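Local coordinates for protein ten1 (Schizosaccharomyces pombe, PDB 3KF6) that is required for telomere maintenance, pairs with stn1 in an Rpa2-Rpa3-like complex and probably binds single-stranded telomeric DNA, at residues C18-L24 / V69-D75; V47-V51 / G76-V80. All coordinates share one frame. Residue numbers count along the deposited sequence, not the author numbering.

From the N terminus the chain reaches residues 18-24, where strand 23-34 begins, then 47-51 at the end of strand 45-50, then 69-75 and 76-80 in quick succession. Contact 1 closes a loop of 44 residues by pairing 18-24 with 69-75; contact 2 closes one of 24 by pairing 47-51 with 76-80. The segments alternate along the chain, so the loops cross. Both contacts seam the curled OB-fold sheet: contact 1 joins its first long strand to strand 65-74, contact 2 joins strand 45-50 to strand 77-85. Between them R71 O probably hydrogen-bonds D79 N (2.8 Å), and R73 NH2 salt-bridges D50 OD2 (2.8 Å).

Contact 1: residues C18-L24 / V69-D75; sequences CKDGQKL and VGRKRQD
K72, extended with chi1-chi3 all t, carries its NZ into a salt-bridge network, 2.6 Å from D20 OD1 and 3.2 Å from D75 OD1, with a weak hydrogen bond to C18 O (3.2 Å). The main chains run antiparallel. G21 N donates to K72 O (2.7 Å), K72 N to Q22 O (3.1 Å), L24 N to G70 O (2.7 Å) and G70 N to L24 O (3.0 Å). K23-R71 is a non-hydrogen-bonded pair (CA-CA 4.4 Å), L24-G70 a hydrogen-bonded one (5.5 Å). A type II turn, K19-Q22, with G21 at phi 95°, leads into the strand. R71 NH1 reaches G21 O weakly (3.1 Å) and salt-bridges D5, while K23 CE lies over one guanidinium face. K23 CG meets V69 CG1 at 4.0 Å, L24 CD1 meets K72 CB at 4.0 Å. This first-to-fourth strand pairing helps close an OB barrel. Strand 8-9 flanks L24, strand 77-85 adjoins V69 and R71, and Y55 of the stn1 chain packs on K23 and V69.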
loop_
_atom_site.group_PDB
_atom_site.type_symbol
_atom_site.label_atom_id
_atom_site.label_comp_id
_atom_site.label_asym_id
_atom_site.label_seq_id
_atom_site.Cartn_x
_atom_site.Cartn_y
_atom_site.Cartn_z
ATOM N N CYS B 18 14.668 2.568 12.476
ATOM C CA CYS B 18 14.408 3.527 11.405
ATOM C C CYS B 18 14.717 4.973 11.778
ATOM O O CYS B 18 14.837 5.314 12.955
ATOM C CB CYS B 18 12.955 3.395 10.943
ATOM S SG CYS B 18 12.526 1.703 10.440
ATOM N N LYS B 19 14.842 5.816 10.758
ATOM C CA LYS B 19 15.167 7.230 10.934
ATOM C C LYS B 19 13.956 8.108 11.220
ATOM O O LYS B 19 12.861 7.860 10.713
ATOM C CB LYS B 19 15.865 7.752 9.677
ATOM C CG LYS B 19 17.054 6.918 9.235
ATOM C CD LYS B 19 17.592 7.397 7.899
ATOM C CE LYS B 19 18.749 6.536 7.436
ATOM N NZ LYS B 19 19.869 6.550 8.421
ATOM N N ASP B 20 14.160 9.146 12.025
ATOM C CA ASP B 20 13.078 10.067 12.355
ATOM C C ASP B 20 12.593 10.770 11.089
ATOM O O ASP B 20 13.396 11.158 10.240
ATOM C CB ASP B 20 13.546 11.114 13.372
ATOM C CG ASP B 20 13.963 10.502 14.696
ATOM O OD1 ASP B 20 13.424 9.437 15.061
ATOM O OD2 ASP B 20 14.822 11.096 15.381
ATOM N N GLY B 21 11.278 10.929 10.970
ATOM C CA GLY B 21 10.696 11.585 9.812
ATOM C C GLY B 21 10.274 10.595 8.740
ATOM O O GLY B 21 9.562 10.932 7.799
ATOM N N GLN B 22 10.718 9.359 8.895
ATOM C CA GLN B 22 10.410 8.299 7.947
ATOM C C GLN B 22 8.973 7.810 8.118
ATOM O O GLN B 22 8.506 7.624 9.243
ATOM C CB GLN B 22 11.397 7.164 8.182
ATOM C CG GLN B 22 11.335 6.000 7.245
ATOM C CD GLN B 22 12.446 5.024 7.554
ATOM O OE1 GLN B 22 13.625 5.341 7.393
ATOM N NE2 GLN B 22 12.080 3.842 8.026
ATOM N N LYS B 23 8.267 7.624 7.005
ATOM C CA LYS B 23 6.890 7.133 7.065
ATOM C C LYS B 23 6.935 5.626 7.270
ATOM O O LYS B 23 7.630 4.918 6.550
ATOM C CB LYS B 23 6.139 7.453 5.778
ATOM C CG LYS B 23 4.687 6.971 5.791
ATOM C CD LYS B 23 3.959 7.313 4.494
ATOM C CE LYS B 23 3.807 8.812 4.302
ATOM N NZ LYS B 23 3.122 9.151 3.020
ATOM N N LEU B 24 6.168 5.140 8.244
ATOM C CA LEU B 24 6.163 3.720 8.574
ATOM C C LEU B 24 4.755 3.147 8.633
ATOM O O LEU B 24 3.809 3.852 8.963
ATOM C CB LEU B 24 6.799 3.504 9.950
ATOM C CG LEU B 24 8.135 4.186 10.251
ATOM C CD1 LEU B 24 8.457 4.047 11.741
ATOM C CD2 LEU B 24 9.225 3.559 9.396
ATOM N N VAL B 69 -0.296 4.022 9.958
ATOM C CA VAL B 69 0.613 4.634 8.996
ATOM C C VAL B 69 0.947 5.951 9.678
ATOM O O VAL B 69 0.047 6.701 10.056
ATOM C CB VAL B 69 -0.025 4.932 7.629
ATOM C CG1 VAL B 69 0.979 5.718 6.765
ATOM C CG2 VAL B 69 -0.391 3.637 6.933
ATOM N N GLY B 70 2.231 6.218 9.873
ATOM C CA GLY B 70 2.617 7.458 10.515
ATOM C C GLY B 70 4.083 7.749 10.306
ATOM O O GLY B 70 4.764 7.020 9.590
ATOM N N ARG B 71 4.568 8.820 10.925
ATOM C CA ARG B 71 5.973 9.195 10.807
ATOM C C ARG B 71 6.670 9.093 12.152
ATOM O O ARG B 71 6.120 9.494 13.179
ATOM C CB ARG B 71 6.112 10.629 10.291
ATOM C CG ARG B 71 5.682 10.836 8.862
ATOM C CD ARG B 71 6.071 12.231 8.376
ATOM N NE ARG B 71 5.566 12.462 7.030
ATOM C CZ ARG B 71 6.045 11.869 5.942
ATOM N NH1 ARG B 71 7.056 11.014 6.037
ATOM N NH2 ARG B 71 5.491 12.111 4.764
ATOM N N LYS B 72 7.883 8.554 12.143
ATOM C CA LYS B 72 8.654 8.422 13.369
ATOM C C LYS B 72 9.092 9.808 13.832
ATOM O O LYS B 72 9.702 10.557 13.068
ATOM C CB LYS B 72 9.880 7.535 13.125
ATOM C CG LYS B 72 10.773 7.327 14.342
ATOM C CD LYS B 72 11.769 6.202 14.080
ATOM C CE LYS B 72 12.639 5.902 15.292
ATOM N NZ LYS B 72 13.687 6.934 15.493
ATOM N N ARG B 73 8.767 10.145 15.078
ATOM C CA ARG B 73 9.129 11.439 15.657
ATOM C C ARG B 73 10.524 11.330 16.266
ATOM O O ARG B 73 11.378 12.195 16.068
ATOM C CB ARG B 73 8.116 11.831 16.736
ATOM C CG ARG B 73 8.441 13.129 17.454
ATOM C CD ARG B 73 7.589 13.304 18.704
ATOM N NE ARG B 73 6.163 13.415 18.409
ATOM C CZ ARG B 73 5.226 13.593 19.335
ATOM N NH1 ARG B 73 5.566 13.678 20.616
ATOM N NH2 ARG B 73 3.951 13.690 18.984
ATOM N N GLN B 74 10.729 10.254 17.015
ATOM C CA GLN B 74 11.995 9.937 17.663
ATOM C C GLN B 74 11.829 8.505 18.159
ATOM O O GLN B 74 10.747 7.930 18.027
ATOM C CB GLN B 74 12.277 10.895 18.831
ATOM C CG GLN B 74 11.197 10.935 19.892
ATOM C CD GLN B 74 11.534 11.859 21.043
ATOM O OE1 GLN B 74 12.442 11.586 21.828
ATOM N NE2 GLN B 74 10.804 12.965 21.148
ATOM N N ASP B 75 12.879 7.913 18.717
ATOM C CA ASP B 75 12.760 6.539 19.187
ATOM C C ASP B 75 11.540 6.347 20.082
ATOM O O ASP B 75 11.283 7.143 20.986
ATOM C CB ASP B 75 14.021 6.105 19.939
ATOM C CG ASP B 75 15.231 5.988 19.032
ATOM O OD1 ASP B 75 15.092 5.440 17.917
ATOM O OD2 ASP B 75 16.325 6.431 19.438
#

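Contact 2: residues V47-V51 / G76-V80; sequences VTCDV and GIVDV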
loop_
_atom_site.group_PDB
_atom_site.type_symbol
_atom_site.label_atom_id
_atom_site.label_comp_id
_atom_site.label_asym_id
_atom_site.label_seq_id
_atom_site.Cartn_x
_atom_site.Cartn_y
_atom_site.Cartn_z
ATOM N N VAL B 47 5.271 0.820 21.271
ATOM C CA VAL B 47 5.504 2.121 20.672
ATOM C C VAL B 47 4.403 3.071 21.103
ATOM O O VAL B 47 3.249 2.668 21.275
ATOM C CB VAL B 47 5.534 2.044 19.119
ATOM C CG1 VAL B 47 4.215 1.528 18.596
ATOM C CG2 VAL B 47 5.834 3.414 18.529
ATOM N N THR B 48 4.772 4.328 21.302
ATOM C CA THR B 48 3.823 5.353 21.695
ATOM C C THR B 48 3.383 6.078 20.429
ATOM O O THR B 48 4.208 6.616 19.689
ATOM C CB THR B 48 4.467 6.346 22.679
ATOM O OG1 THR B 48 4.665 5.696 23.939
ATOM C CG2 THR B 48 3.583 7.572 22.866
ATOM N N CYS B 49 2.079 6.077 20.182
ATOM C CA CYS B 49 1.524 6.712 18.997
ATOM C C CYS B 49 0.680 7.931 19.339
ATOM O O CYS B 49 -0.260 7.844 20.126
ATOM C CB CYS B 49 0.673 5.709 18.217
ATOM S SG CYS B 49 1.587 4.245 17.650
ATOM N N ASP B 50 1.026 9.063 18.737
ATOM C CA ASP B 50 0.302 10.308 18.957
ATOM C C ASP B 50 -0.861 10.364 17.975
ATOM O O ASP B 50 -0.656 10.479 16.770
ATOM C CB ASP B 50 1.229 11.501 18.721
ATOM C CG ASP B 50 0.550 12.836 18.988
ATOM O OD1 ASP B 50 -0.641 12.989 18.637
ATOM O OD2 ASP B 50 1.216 13.739 19.536
ATOM N N VAL B 51 -2.083 10.285 18.491
ATOM C CA VAL B 51 -3.269 10.312 17.641
ATOM C C VAL B 51 -4.121 11.547 17.891
ATOM O O VAL B 51 -5.291 11.589 17.509
ATOM C CB VAL B 51 -4.146 9.060 17.870
ATOM C CG1 VAL B 51 -3.402 7.812 17.411
ATOM C CG2 VAL B 51 -4.512 8.946 19.349
ATOM N N GLY B 76 10.780 5.292 19.800
ATOM C CA GLY B 76 9.600 4.970 20.585
ATOM C C GLY B 76 8.355 5.822 20.403
ATOM O O GLY B 76 7.358 5.593 21.088
ATOM N N ILE B 77 8.387 6.792 19.493
ATOM C CA ILE B 77 7.221 7.648 19.290
ATOM C C ILE B 77 6.905 7.856 17.811
ATOM O O ILE B 77 7.776 8.203 17.013
ATOM C CB ILE B 77 7.423 9.022 19.977
ATOM C CG1 ILE B 77 6.099 9.791 20.048
ATOM C CG2 ILE B 77 8.460 9.819 19.233
ATOM C CD1 ILE B 77 5.628 10.379 18.742
ATOM N N VAL B 78 5.641 7.646 17.461
ATOM C CA VAL B 78 5.179 7.787 16.088
ATOM C C VAL B 78 3.991 8.740 15.984
ATOM O O VAL B 78 3.030 8.632 16.749
ATOM C CB VAL B 78 4.738 6.418 15.507
ATOM C CG1 VAL B 78 4.051 6.622 14.164
ATOM C CG2 VAL B 78 5.940 5.489 15.363
ATOM N N ASP B 79 4.066 9.674 15.043
ATOM C CA ASP B 79 2.975 10.613 14.803
ATOM C C ASP B 79 2.053 9.944 13.788
ATOM O O ASP B 79 2.423 9.760 12.628
ATOM C CB ASP B 79 3.508 11.933 14.238
ATOM C CG ASP B 79 4.045 12.854 15.315
ATOM O OD1 ASP B 79 3.269 13.211 16.228
ATOM O OD2 ASP B 79 5.236 13.224 15.250
ATOM N N VAL B 80 0.851 9.583 14.225
ATOM C CA VAL B 80 -0.097 8.894 13.355
ATOM C C VAL B 80 -0.755 9.735 12.271
ATOM O O VAL B 80 -1.194 10.862 12.515
ATOM C CB VAL B 80 -1.212 8.221 14.185
ATOM C CG1 VAL B 80 -2.168 7.478 13.265
ATOM C CG2 VAL B 80 -0.594 7.264 15.197
#
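Parallel pairing between strands 45-50 and 77-85 is a hallmark of the OB fold, in which the third and fifth barrel strands run the same way. Here their short segments approach to 4.7 Å at 29°, with T48 beside I77, C49 beside V78 and D50 beside D79. D50, V80 and V78 bury the most surface. V78 is gripped through its backbone: its N donates to T48 O (2.8 Å) and its O accepts from D50 N (2.9 Å). D50 then returns its own O to V80 N (3.1 Å), and T48 N to G76 O (2.9 Å) begins the ladder, so T48 and D50 of one strand bond to residues on either side of their register partners. G76, at phi 74°, belongs to the tight connection from strand 65-74.

Alternation sorts the side chains. V78 shares a face with C49 and lies inside the barrel, where its CG2 meets V47 CG2 at 3.8 Å and F26 of strand 23-34 packs against V47, C49 and V78. D50 and D79 share the other face with T48 and I77. Their like-charged carboxylates come close, D50 OD2 to D79 OD1 at 3.9 Å, and R73 of the adjacent strand forms salt bridges to both; D50 OD1 also accepts from T52 N. At the far end V80 points toward the partner segment, with V54 as a further neighbour. Its chi1 of -178° (t) sets V80 CG2 between two contacts, C49 CB and V51 CG1, each at 3.6 Å.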